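Local coordinates for protein flagellin B1 (Methanocaldococcus jannaschii DSM 2661, PDB 5YA6) that probably polymerises into the filament of the archaellum, the archaeal swimming organelle, and carries a bound calcium ion, at residues A40-L52 / D104-D116. Sequence-based numbering, arbitrary orientation. Where two conformers were deposited one is given.
With CA (calcium ion), chain D.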
ATOM      1  N   ALA B  40      -4.616  -8.893 -18.750  1.00 19.94           N
ATOM      2  CA  ALA B  40      -5.130  -9.539 -20.009  1.00 21.07           C
ATOM      3  C   ALA B  40      -6.066  -8.622 -20.748  1.00 20.18           C
ATOM      4  O   ALA B  40      -6.948  -8.031 -20.134  1.00 20.08           O
ATOM      5  CB  ALA B  40      -5.842 -10.848 -19.667  1.00 22.16           C
ATOM      6  N   GLY B  41      -5.826  -8.441 -22.030  1.00 21.47           N
ATOM      7  CA  GLY B  41      -6.635  -7.569 -22.868  1.00 23.36           C
ATOM      8  C   GLY B  41      -6.364  -6.090 -22.876  1.00 21.93           C
ATOM      9  O   GLY B  41      -7.038  -5.333 -23.546  1.00 23.90           O
ATOM     10  N   SER B  42      -5.344  -5.657 -22.127  1.00 20.75           N
ATOM     11  CA  SER B  42      -4.970  -4.241 -22.104  0.50 18.87           C
ATOM     12  C   SER B  42      -4.441  -3.739 -23.414  1.00 18.23           C
ATOM     13  O   SER B  42      -3.710  -4.445 -24.120  1.00 19.52           O
ATOM     14  CB  SER B  42      -3.894  -3.951 -21.028  0.50 17.49           C
ATOM     15  OG  SER B  42      -4.402  -4.198 -19.741  0.50 16.77           O
ATOM     16  N   ALA B  43      -4.744  -2.480 -23.701  1.00 18.63           N
ATOM     17  CA  ALA B  43      -4.075  -1.739 -24.719  1.00 17.99           C
ATOM     18  C   ALA B  43      -2.606  -1.475 -24.266  1.00 18.29           C
ATOM     19  O   ALA B  43      -2.257  -1.710 -23.105  1.00 17.43           O
ATOM     20  CB  ALA B  43      -4.781  -0.450 -24.966  1.00 20.75           C
ATOM     21  N   PRO B  44      -1.740  -1.057 -25.184  1.00 16.71           N
ATOM     22  CA  PRO B  44      -0.380  -0.702 -24.774  1.00 16.74           C
ATOM     23  C   PRO B  44      -0.372   0.428 -23.767  1.00 16.42           C
ATOM     24  O   PRO B  44      -1.184   1.362 -23.831  1.00 17.75           O
ATOM     25  CB  PRO B  44       0.288  -0.303 -26.082  1.00 19.57           C
ATOM     26  CG  PRO B  44      -0.440  -1.164 -27.106  1.00 17.97           C
ATOM     27  CD  PRO B  44      -1.851  -1.155 -26.648  1.00 17.31           C
ATOM     28  N   ILE B  45       0.607   0.380 -22.866  1.00 13.73           N
ATOM     29  CA  ILE B  45       0.761   1.366 -21.813  1.00 13.35           C
ATOM     30  C   ILE B  45       2.177   1.956 -21.811  1.00 12.90           C
ATOM     31  O   ILE B  45       3.174   1.235 -21.748  1.00 14.52           O
ATOM     32  CB  ILE B  45       0.483   0.712 -20.468  1.00 13.63           C
ATOM     33  CG1 ILE B  45      -0.992   0.258 -20.416  1.00 15.32           C
ATOM     34  CG2 ILE B  45       0.722   1.689 -19.285  1.00 14.29           C
ATOM     35  CD1 ILE B  45      -1.201  -0.759 -19.337  1.00 17.05           C
ATOM     36  N   ASP B  46       2.247   3.269 -21.838  1.00 14.27           N
ATOM     37  CA  ASP B  46       3.515   3.990 -21.774  1.00 15.40           C
ATOM     38  C   ASP B  46       3.946   4.010 -20.297  1.00 14.30           C
ATOM     39  O   ASP B  46       3.181   4.519 -19.441  1.00 15.74           O
ATOM     40  CB  ASP B  46       3.284   5.424 -22.293  1.00 17.99           C
ATOM     41  CG  ASP B  46       4.514   6.306 -22.237  1.00 22.48           C
ATOM     42  OD1 ASP B  46       5.622   5.803 -22.037  1.00 17.79           O
ATOM     43  OD2 ASP B  46       4.336   7.554 -22.401  1.00 26.57           O
ATOM     44  N   LEU B  47       5.154   3.509 -20.001  1.00 11.96           N
ATOM     45  CA  LEU B  47       5.730   3.484 -18.639  1.00 13.16           C
ATOM     46  C   LEU B  47       6.529   4.710 -18.277  1.00 13.02           C
ATOM     47  O   LEU B  47       6.875   4.933 -17.114  1.00 13.11           O
ATOM     48  CB  LEU B  47       6.616   2.218 -18.441  1.00 13.16           C
ATOM     49  CG  LEU B  47       5.893   0.873 -18.559  1.00 13.92           C
ATOM     50  CD1 LEU B  47       6.763  -0.280 -18.178  1.00 14.82           C
ATOM     51  CD2 LEU B  47       4.628   0.836 -17.654  1.00 13.09           C
ATOM     52  N   LYS B  48       6.828   5.566 -19.280  1.00 14.68           N
ATOM     53  CA  LYS B  48       7.818   6.587 -19.068  1.00 14.33           C
ATOM     54  C   LYS B  48       7.413   7.638 -18.028  1.00 14.10           C
ATOM     55  O   LYS B  48       8.315   8.158 -17.359  1.00 16.39           O
ATOM     56  CB  LYS B  48       8.244   7.238 -20.418  1.00 15.59           C
ATOM     57  CG  LYS B  48       9.045   6.303 -21.282  1.00 16.57           C
ATOM     58  CD  LYS B  48       9.450   6.839 -22.659  1.00 18.77           C
ATOM     59  CE  LYS B  48       8.276   7.180 -23.586  1.00 19.69           C
ATOM     60  NZ  LYS B  48       7.500   5.989 -23.959  1.00 21.12           N
ATOM     61  N   ASN B  49       6.120   7.907 -17.784  1.00 17.05           N
ATOM     62  CA  ASN B  49       5.696   8.823 -16.681  1.00 19.35           C
ATOM     63  C   ASN B  49       5.113   8.106 -15.481  1.00 19.41           C
ATOM     64  O   ASN B  49       4.505   8.721 -14.615  1.00 19.00           O
ATOM     65  CB  ASN B  49       4.652   9.797 -17.245  1.00 24.61           C
ATOM     66  CG  ASN B  49       5.261  10.665 -18.262  1.00 31.21           C
ATOM     67  OD1 ASN B  49       5.053  10.477 -19.464  1.00 40.77           O
ATOM     68  ND2 ASN B  49       6.154  11.529 -17.812  1.00 34.34           N
ATOM     69  N   ALA B  50       5.311   6.800 -15.433  1.00 17.51           N
ATOM     70  CA  ALA B  50       4.692   5.973 -14.406  1.00 15.57           C
ATOM     71  C   ALA B  50       5.378   6.217 -13.090  1.00 15.65           C
ATOM     72  O   ALA B  50       6.618   6.389 -13.024  1.00 15.25           O
ATOM     73  CB  ALA B  50       4.748   4.491 -14.801  1.00 14.70           C
ATOM     74  N   LYS B  51       4.611   6.255 -11.992  1.00 14.13           N
ATOM     75  CA  LYS B  51       5.138   6.548 -10.713  1.00 15.77           C
ATOM     76  C   LYS B  51       4.944   5.310  -9.850  1.00 13.10           C
ATOM     77  O   LYS B  51       3.919   4.655  -9.943  1.00 14.13           O
ATOM     78  CB  LYS B  51       4.440   7.736 -10.099  1.00 19.18           C
ATOM     79  CG  LYS B  51       4.802   9.059 -10.822  1.00 24.20           C
ATOM     80  CD  LYS B  51       3.814  10.186 -10.615  1.00 29.91           C
ATOM     81  CE  LYS B  51       4.289  11.480 -11.296  1.00 35.05           C
ATOM     82  NZ  LYS B  51       4.699  11.351 -12.756  1.00 36.61           N
ATOM     83  N   LEU B  52       5.970   5.002  -9.101  1.00 12.02           N
ATOM     84  CA  LEU B  52       5.978   3.958  -8.136  1.00 11.46           C
ATOM     85  C   LEU B  52       5.859   4.597  -6.747  1.00 11.80           C
ATOM     86  O   LEU B  52       6.767   5.291  -6.272  1.00 11.80           O
ATOM     87  CB  LEU B  52       7.239   3.130  -8.268  1.00 13.17           C
ATOM     88  CG  LEU B  52       7.381   1.970  -7.267  1.00 13.44           C
ATOM     89  CD1 LEU B  52       6.213   0.979  -7.446  1.00 14.38           C
ATOM     90  CD2 LEU B  52       8.708   1.275  -7.439  1.00 15.22           C
ATOM     91  N   ASP B 104       8.206  -7.941 -29.277  1.00 22.38           N
ATOM     92  CA  ASP B 104       8.323  -6.871 -30.236  1.00 22.25           C
ATOM     93  C   ASP B 104       9.312  -5.745 -29.901  1.00 21.15           C
ATOM     94  O   ASP B 104       9.424  -4.794 -30.669  1.00 22.75           O
ATOM     95  CB  ASP B 104       6.919  -6.318 -30.585  1.00 22.38           C
ATOM     96  CG  ASP B 104       6.364  -5.376 -29.549  1.00 22.98           C
ATOM     97  OD1 ASP B 104       6.934  -5.318 -28.452  1.00 18.93           O
ATOM     98  OD2 ASP B 104       5.367  -4.664 -29.836  1.00 24.06           O
ATOM     99  N   GLY B 105      10.008  -5.777 -28.747  1.00 19.19           N
ATOM    100  CA  GLY B 105      10.968  -4.687 -28.433  1.00 18.69           C
ATOM    101  C   GLY B 105      10.420  -3.373 -27.840  1.00 17.48           C
ATOM    102  O   GLY B 105      11.182  -2.474 -27.557  1.00 19.96           O
ATOM    103  N   SER B 106       9.097  -3.318 -27.633  1.00 16.76           N
ATOM    104  CA  SER B 106       8.409  -2.098 -27.188  1.00 15.67           C
ATOM    105  C   SER B 106       8.958  -1.499 -25.870  1.00 14.43           C
ATOM    106  O   SER B 106       8.976  -0.267 -25.697  1.00 15.56           O
ATOM    107  CB  SER B 106       6.882  -2.378 -27.093  1.00 15.57           C
ATOM    108  OG  SER B 106       6.560  -3.314 -26.097  1.00 15.18           O
ATOM    109  N   LEU B 107       9.421  -2.352 -24.945  1.00 15.98           N
ATOM    110  CA  LEU B 107       9.962  -1.859 -23.670  1.00 16.17           C
ATOM    111  C   LEU B 107      11.214  -1.003 -23.782  1.00 18.34           C
ATOM    112  O   LEU B 107      11.469  -0.148 -22.913  1.00 18.81           O
ATOM    113  CB  LEU B 107      10.195  -2.990 -22.669  1.00 15.37           C
ATOM    114  CG  LEU B 107       8.969  -3.512 -21.963  1.00 16.76           C
ATOM    115  CD1 LEU B 107       9.373  -4.761 -21.225  1.00 16.54           C
ATOM    116  CD2 LEU B 107       8.445  -2.488 -20.968  1.00 14.93           C
ATOM    117  N   SER B 108      11.950  -1.164 -24.885  1.00 20.58           N
ATOM    118  CA  SER B 108      13.094  -0.332 -25.154  1.00 21.12           C
ATOM    119  C   SER B 108      12.711   1.078 -25.553  1.00 20.48           C
ATOM    120  O   SER B 108      13.543   1.955 -25.482  1.00 19.49           O
ATOM    121  CB  SER B 108      14.066  -0.991 -26.160  1.00 23.24           C
ATOM    122  OG  SER B 108      14.556  -2.240 -25.606  1.00 26.02           O
ATOM    123  N   ASN B 109      11.448   1.312 -25.927  1.00 19.29           N
ATOM    124  CA  ASN B 109      10.904   2.646 -25.972  1.00 21.91           C
ATOM    125  C   ASN B 109       9.993   3.025 -24.793  1.00 19.42           C
ATOM    126  O   ASN B 109       9.222   3.994 -24.883  1.00 18.90           O
ATOM    127  CB  ASN B 109      10.160   2.846 -27.283  1.00 25.85           C
ATOM    128  CG  ASN B 109      10.977   3.647 -28.225  1.00 34.94           C
ATOM    129  OD1 ASN B 109      11.144   4.849 -28.024  1.00 45.15           O
ATOM    130  ND2 ASN B 109      11.615   2.977 -29.178  1.00 34.74           N
ATOM    131  N   GLY B 110      10.062   2.228 -23.726  1.00 17.26           N
ATOM    132  CA  GLY B 110       9.267   2.538 -22.512  1.00 17.41           C
ATOM    133  C   GLY B 110       7.781   2.197 -22.646  1.00 18.43           C
ATOM    134  O   GLY B 110       6.954   2.804 -21.939  1.00 18.57           O
ATOM    135  N   VAL B 111       7.432   1.265 -23.533  1.00 16.28           N
ATOM    136  CA  VAL B 111       6.045   0.869 -23.799  1.00 16.08           C
ATOM    137  C   VAL B 111       5.895  -0.613 -23.510  1.00 13.28           C
ATOM    138  O   VAL B 111       6.584  -1.457 -24.075  1.00 13.88           O
ATOM    139  CB  VAL B 111       5.585   1.138 -25.248  1.00 16.92           C
ATOM    140  CG1 VAL B 111       4.184   0.545 -25.466  1.00 19.42           C
ATOM    141  CG2 VAL B 111       5.540   2.616 -25.537  1.00 17.36           C
ATOM    142  N   ILE B 112       4.925  -0.941 -22.642  1.00 13.27           N
ATOM    143  CA  ILE B 112       4.639  -2.346 -22.257  1.00 12.88           C
ATOM    144  C   ILE B 112       3.345  -2.787 -22.952  1.00 14.36           C
ATOM    145  O   ILE B 112       2.368  -2.055 -22.903  1.00 14.65           O
ATOM    146  CB  ILE B 112       4.574  -2.568 -20.704  1.00 13.09           C
ATOM    147  CG1 ILE B 112       4.748  -4.033 -20.318  1.00 13.23           C
ATOM    148  CG2 ILE B 112       3.375  -1.877 -20.048  1.00 13.25           C
ATOM    149  CD1 ILE B 112       4.858  -4.289 -18.855  1.00 13.66           C
ATOM    150  N   ASN B 113       3.408  -3.903 -23.668  1.00 15.48           N
ATOM    151  CA  ASN B 113       2.236  -4.392 -24.384  1.00 16.46           C
ATOM    152  C   ASN B 113       2.041  -5.855 -24.219  1.00 18.35           C
ATOM    153  O   ASN B 113       2.695  -6.490 -23.462  1.00 16.99           O
ATOM    154  CB  ASN B 113       2.213  -3.857 -25.812  1.00 17.78           C
ATOM    155  CG  ASN B 113       3.332  -4.357 -26.670  1.00 18.57           C
ATOM    156  OD1 ASN B 113       3.986  -5.302 -26.349  1.00 18.51           O
ATOM    157  ND2 ASN B 113       3.568  -3.682 -27.786  1.00 20.90           N
ATOM    158  N   LYS B 114       0.996  -6.359 -24.846  1.00 21.11           N
ATOM    159  CA  LYS B 114       0.562  -7.710 -24.587  1.00 21.47           C
ATOM    160  C   LYS B 114       1.706  -8.733 -24.521  1.00 21.03           C
ATOM    161  O   LYS B 114       2.524  -8.840 -25.466  1.00 22.32           O
ATOM    162  CB  LYS B 114      -0.445  -8.113 -25.697  1.00 22.50           C
ATOM    163  CG  LYS B 114      -0.891  -9.563 -25.564  1.00 24.00           C
ATOM    164  CD  LYS B 114      -1.935  -9.918 -26.614  1.00 27.85           C
ATOM    165  CE  LYS B 114      -2.244 -11.418 -26.544  1.00 30.58           C
ATOM    166  NZ  LYS B 114      -3.310 -11.810 -27.499  1.00 35.57           N
ATOM    167  N   GLY B 115       1.690  -9.509 -23.456  1.00 20.27           N
ATOM    168  CA  GLY B 115       2.635 -10.569 -23.211  1.00 21.07           C
ATOM    169  C   GLY B 115       3.919 -10.139 -22.489  1.00 20.46           C
ATOM    170  O   GLY B 115       4.696 -11.001 -22.040  1.00 21.08           O
ATOM    171  N   ASP B 116       4.173  -8.847 -22.398  1.00 16.25           N
ATOM    172  CA  ASP B 116       5.458  -8.359 -21.897  1.00 14.56           C
ATOM    173  C   ASP B 116       5.588  -8.589 -20.421  1.00 15.82           C
ATOM    174  O   ASP B 116       4.583  -8.533 -19.713  1.00 15.91           O
ATOM    175  CB  ASP B 116       5.663  -6.863 -22.143  1.00 15.63           C
ATOM    176  CG  ASP B 116       5.913  -6.490 -23.604  1.00 15.24           C
ATOM    177  OD1 ASP B 116       6.056  -7.378 -24.504  1.00 16.90           O
ATOM    178  OD2 ASP B 116       5.991  -5.275 -23.820  1.00 14.20           O
TER
HETATM  179 CA    CA D 301       6.303  -5.701 -26.174  1.00 17.45          CA
HETATM  180  O   HOH W   1      -1.149  -4.549 -25.651  1.00 25.46           O
HETATM  181  O   HOH W   2      -0.285  -3.055 -22.079  1.00 22.67           O
HETATM  182  O   HOH W   3       5.718  -7.721 -27.428  1.00 18.74           O
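Ile45 and Ile112 form the hydrogen-bonded pair of a short two-strand antiparallel sheet, Ile45 N giving to Ile112 O at 3.0 Å and Ile112 N to Ile45 O at 2.9 Å. Asp46 and Val111 follow as a non-hydrogen-bonded pair, and beyond them Leu47 N donates to Gly110 O at 2.7 Å. Beside Ile112, Leu47 spreads its methyls: CD2 meets Ile112 CG2 at 3.8 Å, while CD1 touches both Ile112 CB and Leu107 CD2 on the 3-10 turn. Leu13 of strand 13-23 packs on Ile45, Leu47 and Ile112, joining this face to the main sheet. The face with Asp46 and Val111 is more open; there Pro44 CB rests on Val111 CG1. Residues 104-116 supply most of the calcium site of this flagellin: Asp104 OD1, Ser106 OG, Asn113 OD1, both carboxylate oxygens of Asp116 and a water bind the ion, with Asp102 completing the shell. Strand 111-112 lies between the ligands Ser106 and Asn113, and Ser106 OG, itself on the metal, donates to Val111 O. At the Gly110 end of the pairing Lys48, its chain bent at chi3 (-62°) and chi4 (-65°), curls back to put NZ 2.8 Å from Asn109 O, in the carbonyl plane, and 2.7 Å from Asp46 OD1 in a salt bridge. That same oxygen takes Lys48 N in an Asx turn, the two nitrogens coming from opposite faces of the carboxylate. An alanine in place of Asp46 would remove both bonds and is likely to leave the Lys48 ammonium without its counter-charge, freer to swing off Asn109 O. Gly110 has positive phi, and a CB there would run into Lys48 CG.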